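Side-chain contacts in mitogen-activated protein kinase, putative (Map kinase-like protein) (Leishmania major, PDB 3PG1), which probably binds ATP and phosphorylates serine and threonine residues of other proteins, as expected of a member of the MAP kinase family: residues A[145-148]-A[149-153]; A[325-328]-A[329-333]. One frame throughout, in Å; residues are numbered along the deposited sequence. Where two conformers were deposited one is given.

Contact 1. Residues A[145-148]-A[149-153]; sequences LGLH and VLHEA
The last two turns of helix 133-152, the long helix of the kinase C-lobe that leads toward the catalytic loop (αE of protein kinases), carry two histidines, H148 packed against E152 one turn on and H151 against L147 one turn back. H148 and E152 meet at an i, i+4 spacing. CG of H148 stands anti to the backbone N (chi1 -174°), which swings the imidazole outward from the helix and slightly toward its C-terminal end, where E152 can lie over it. E152 leans back: chi1 of -69° brings its CG over one face of the ring, and the bend at chi2 turns the carboxylate alongside the imidazole. The resulting CH-pi contact measures 3.8 Å from E152 CG to the ring centroid. Of the ring atoms H148 NE2 is the nearest, 3.5 Å from E152 CG. The carboxylate lies almost parallel to the imidazole plane, 10° apart, but its OE2 stays 4.2 Å from H148 NE2, so any electrostatic attraction would act without a direct bond.

H151 uses its ring differently. The imidazole folds back over the preceding turn, and L147 O sits off-centre above one face, 3.2 Å from H151 CG. L147 O also accepts the backbone bond from H151 N, at 2.8 Å. On the apolar side, leucine suits the buried positions 147 and 150; L147 CD2 and L150 CD1 approach loosely, at 4.4 Å.

A histidine can bond through both nitrogens while packing its faces. H148 ND1 is hydrogen-bonded to T311 at helix 311-315 and NE2 weakly to L329 O, while H151 NE2 bonds D216 of helix 214-229. L147 packs on A220 of that same helix, so the end of helix 133-152 packs against both helices 214-229 and 311-315.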
loop_
_atom_site.group_PDB
_atom_site.type_symbol
_atom_site.label_atom_id
_atom_site.label_comp_id
_atom_site.label_asym_id
_atom_site.label_seq_id
_atom_site.Cartn_x
_atom_site.Cartn_y
_atom_site.Cartn_z
ATOM N N LEU A 145 -12.348 2.777 -1.598
ATOM C CA LEU A 145 -12.343 3.433 -2.928
ATOM C C LEU A 145 -10.912 3.413 -3.500
ATOM O O LEU A 145 -10.745 3.133 -4.669
ATOM C CB LEU A 145 -12.858 4.883 -2.855
ATOM C CG LEU A 145 -14.377 5.046 -2.788
ATOM C CD1 LEU A 145 -14.751 6.524 -2.621
ATOM C CD2 LEU A 145 -15.091 4.443 -4.051
ATOM N N GLY A 146 -9.893 3.649 -2.666
ATOM C CA GLY A 146 -8.524 3.583 -3.171
ATOM C C GLY A 146 -8.209 2.160 -3.633
ATOM O O GLY A 146 -7.656 1.980 -4.708
ATOM N N LEU A 147 -8.615 1.130 -2.860
ATOM C CA LEU A 147 -8.416 -0.274 -3.297
ATOM C C LEU A 147 -9.203 -0.574 -4.567
ATOM O O LEU A 147 -8.658 -1.165 -5.495
ATOM C CB LEU A 147 -8.841 -1.223 -2.199
ATOM C CG LEU A 147 -7.977 -1.287 -0.936
ATOM C CD1 LEU A 147 -8.599 -2.290 0.057
ATOM C CD2 LEU A 147 -6.535 -1.652 -1.280
ATOM N N HIS A 148 -10.471 -0.096 -4.649
ATOM C CA HIS A 148 -11.310 -0.314 -5.832
ATOM C C HIS A 148 -10.577 0.236 -7.080
ATOM O O HIS A 148 -10.555 -0.423 -8.096
ATOM C CB HIS A 148 -12.680 0.410 -5.680
ATOM C CG HIS A 148 -13.626 0.093 -6.824
ATOM N ND1 HIS A 148 -14.207 -1.166 -6.951
ATOM C CD2 HIS A 148 -14.105 0.902 -7.808
ATOM C CE1 HIS A 148 -14.935 -1.114 -8.070
ATOM N NE2 HIS A 148 -14.950 0.126 -8.575
ATOM N N VAL A 149 -10.006 1.445 -6.987
ATOM C CA VAL A 149 -9.303 2.108 -8.089
ATOM C C VAL A 149 -8.073 1.254 -8.494
ATOM O O VAL A 149 -7.870 0.992 -9.686
ATOM C CB VAL A 149 -8.949 3.602 -7.751
ATOM C CG1 VAL A 149 -8.109 4.244 -8.877
ATOM C CG2 VAL A 149 -10.234 4.405 -7.530
ATOM N N LEU A 150 -7.290 0.809 -7.520
ATOM C CA LEU A 150 -6.149 -0.039 -7.844
ATOM C C LEU A 150 -6.636 -1.332 -8.543
ATOM O O LEU A 150 -6.192 -1.639 -9.643
ATOM C CB LEU A 150 -5.389 -0.423 -6.550
ATOM C CG LEU A 150 -4.659 0.697 -5.790
ATOM C CD1 LEU A 150 -4.051 0.127 -4.486
ATOM C CD2 LEU A 150 -3.586 1.385 -6.658
ATOM N N HIS A 151 -7.638 -1.999 -7.961
ATOM C CA HIS A 151 -8.170 -3.286 -8.469
ATOM C C HIS A 151 -8.767 -3.157 -9.854
ATOM O O HIS A 151 -8.560 -4.063 -10.683
ATOM C CB HIS A 151 -9.185 -3.874 -7.487
ATOM C CG HIS A 151 -8.594 -4.264 -6.156
ATOM N ND1 HIS A 151 -9.405 -4.649 -5.099
ATOM C CD2 HIS A 151 -7.294 -4.273 -5.747
ATOM C CE1 HIS A 151 -8.577 -4.875 -4.081
ATOM N NE2 HIS A 151 -7.302 -4.607 -4.418
ATOM N N GLU A 152 -9.416 -2.003 -10.142
ATOM C CA GLU A 152 -10.004 -1.764 -11.476
ATOM C C GLU A 152 -8.897 -1.661 -12.547
ATOM O O GLU A 152 -9.141 -1.997 -13.707
ATOM C CB GLU A 152 -10.960 -0.543 -11.482
ATOM C CG GLU A 152 -12.253 -0.784 -10.695
ATOM C CD GLU A 152 -13.112 -1.884 -11.281
ATOM O OE1 GLU A 152 -13.551 -1.698 -12.431
ATOM O OE2 GLU A 152 -13.191 -2.989 -10.700
ATOM N N ALA A 153 -7.679 -1.265 -12.151
ATOM C CA ALA A 153 -6.534 -1.223 -13.071
ATOM C C ALA A 153 -5.692 -2.545 -13.043
ATOM O O ALA A 153 -4.632 -2.585 -13.664
ATOM C CB ALA A 153 -5.637 -0.044 -12.726
#

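Contact 2. Residues A[325-328]-A[329-333]; sequences DPLD and LTEGL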
loop_
_atom_site.group_PDB
_atom_site.type_symbol
_atom_site.label_atom_id
_atom_site.label_comp_id
_atom_site.label_asym_id
_atom_site.label_seq_id
_atom_site.Cartn_x
_atom_site.Cartn_y
_atom_site.Cartn_z
ATOM N N ASP A 325 -22.105 6.725 -3.239
ATOM C CA ASP A 325 -22.596 7.280 -4.489
ATOM C C ASP A 325 -22.050 6.353 -5.587
ATOM O O ASP A 325 -20.846 6.124 -5.620
ATOM C CB ASP A 325 -22.111 8.716 -4.722
ATOM C CG ASP A 325 -22.876 9.372 -5.838
ATOM O OD1 ASP A 325 -23.382 10.462 -5.630
ATOM O OD2 ASP A 325 -22.957 8.787 -6.925
ATOM N N PRO A 326 -22.909 5.779 -6.459
ATOM C CA PRO A 326 -22.398 4.891 -7.523
ATOM C C PRO A 326 -21.323 5.533 -8.391
ATOM O O PRO A 326 -20.497 4.816 -8.902
ATOM C CB PRO A 326 -23.672 4.530 -8.317
ATOM C CG PRO A 326 -24.624 5.631 -8.027
ATOM C CD PRO A 326 -24.380 5.921 -6.561
ATOM N N LEU A 327 -21.315 6.875 -8.538
ATOM C CA LEU A 327 -20.310 7.579 -9.333
ATOM C C LEU A 327 -18.900 7.345 -8.792
ATOM O O LEU A 327 -17.940 7.403 -9.547
ATOM C CB LEU A 327 -20.618 9.084 -9.380
ATOM C CG LEU A 327 -21.413 9.550 -10.579
ATOM C CD1 LEU A 327 -22.142 10.798 -10.258
ATOM C CD2 LEU A 327 -20.510 9.794 -11.796
ATOM N N ASP A 328 -18.772 7.098 -7.457
ATOM C CA ASP A 328 -17.452 6.817 -6.849
ATOM C C ASP A 328 -16.838 5.522 -7.402
ATOM O O ASP A 328 -15.613 5.369 -7.406
ATOM C CB ASP A 328 -17.565 6.766 -5.320
ATOM C CG ASP A 328 -17.838 8.140 -4.717
ATOM O OD1 ASP A 328 -17.253 9.153 -5.224
ATOM O OD2 ASP A 328 -18.638 8.219 -3.762
ATOM N N LEU A 329 -17.677 4.625 -7.917
ATOM C CA LEU A 329 -17.178 3.368 -8.508
ATOM C C LEU A 329 -16.516 3.539 -9.886
ATOM O O LEU A 329 -15.775 2.652 -10.319
ATOM C CB LEU A 329 -18.303 2.289 -8.587
ATOM C CG LEU A 329 -18.998 1.915 -7.255
ATOM C CD1 LEU A 329 -20.208 1.027 -7.516
ATOM C CD2 LEU A 329 -18.015 1.194 -6.276
ATOM N N THR A 330 -16.808 4.644 -10.590
ATOM C CA THR A 330 -16.323 4.826 -11.972
ATOM C C THR A 330 -15.537 6.113 -12.209
ATOM O O THR A 330 -14.817 6.197 -13.202
ATOM C CB THR A 330 -17.504 4.787 -12.951
ATOM O OG1 THR A 330 -18.416 5.781 -12.543
ATOM C CG2 THR A 330 -18.200 3.397 -13.016
ATOM N N GLU A 331 -15.652 7.092 -11.330
ATOM C CA GLU A 331 -14.930 8.372 -11.559
ATOM C C GLU A 331 -13.464 8.292 -11.238
ATOM O O GLU A 331 -13.102 7.742 -10.202
ATOM C CB GLU A 331 -15.569 9.535 -10.773
ATOM C CG GLU A 331 -16.783 10.136 -11.435
ATOM C CD GLU A 331 -16.513 10.732 -12.805
ATOM O OE1 GLU A 331 -17.034 10.171 -13.788
ATOM O OE2 GLU A 331 -15.742 11.713 -12.908
ATOM N N GLY A 332 -12.639 8.847 -12.126
ATOM C CA GLY A 332 -11.185 8.890 -11.958
ATOM C C GLY A 332 -10.480 7.553 -12.037
ATOM O O GLY A 332 -9.384 7.372 -11.488
ATOM N N LEU A 333 -11.120 6.574 -12.649
ATOM C CA LEU A 333 -10.445 5.269 -12.762
ATOM C C LEU A 333 -9.387 5.363 -13.836
ATOM O O LEU A 333 -9.534 6.131 -14.765
ATOM C CB LEU A 333 -11.430 4.166 -13.178
ATOM C CG LEU A 333 -12.508 3.774 -12.178
ATOM C CD1 LEU A 333 -13.336 2.612 -12.723
ATOM C CD2 LEU A 333 -11.916 3.388 -10.844
HETATM O O HOH W 1 -13.746 7.328 -7.694
#
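L327 O is the acceptor around which this tight stretch of chain folds. E331 N meets it nearly end-on to the carbonyl, at 2.9 Å from L327 O, while T330 N comes from above the carbonyl plane at 3.2 Å. A third, weak bond reaches the same oxygen from T330 OG1. With chi1 at 56°, that hydroxyl lies between its own backbone N and carbonyl carbon, turned back over the preceding turn, where threonine can add a side-chain donor to its backbone one. E331 also folds back: its CB and CG cover L327 O, whereas a side-by-side packing with the L327 side chain is doubtful, since that leucine has two conformers.

One step earlier, L329 N bonds P326 O at 3.0 Å, and L329 CB rests 3.4 Å from that oxygen. A water ties the far side of the turn, donating to D328 O at 2.7 Å and to E331 O at 2.6 Å.

The start of the segment has bonds of its own that lead into this turn. D325 OD2 accepts from L327 N at 3.0 Å, forming an Asx turn, and D325 O receives D328 N. P326 suits the position between them, since its ring restrains phi and it has no N-H to satisfy. Downstream, T330 to L333 form a type II turn, with G332 at the third position adopting a positive phi of 68° that glycine tolerates easily. Further out, Y141 OH of helix 133-152 bonds both D328 OD2 and D325 N, and the buried L329 packs on L315. An aspartate pair in a D-P-x-D sequence in the loop after helix 311-315 is consistent with the acidic common docking region of MAP kinases.

Overall arrangement
Reading from the N terminus, contact 1 comes first, at the end of helix 133-152, and contact 2 follows much later, in the loop between helices 311-315 and 346-360. They lie in series, neither nesting nor crossing; each joins neighbours in sequence, so neither closes a long loop. Their centres are nevertheless about 10 Å apart, because the later loop returns alongside the helix. L145 CD2 packs at 3.5 Å against D328 O, and the L333 side chain reaches V149 and E152. A153, at the end of contact 1, is backbone hydrogen-bonded to F337, a few residues past contact 2. Together they tie the segment after helix 311-315 to the helix 133-152 of the C-lobe.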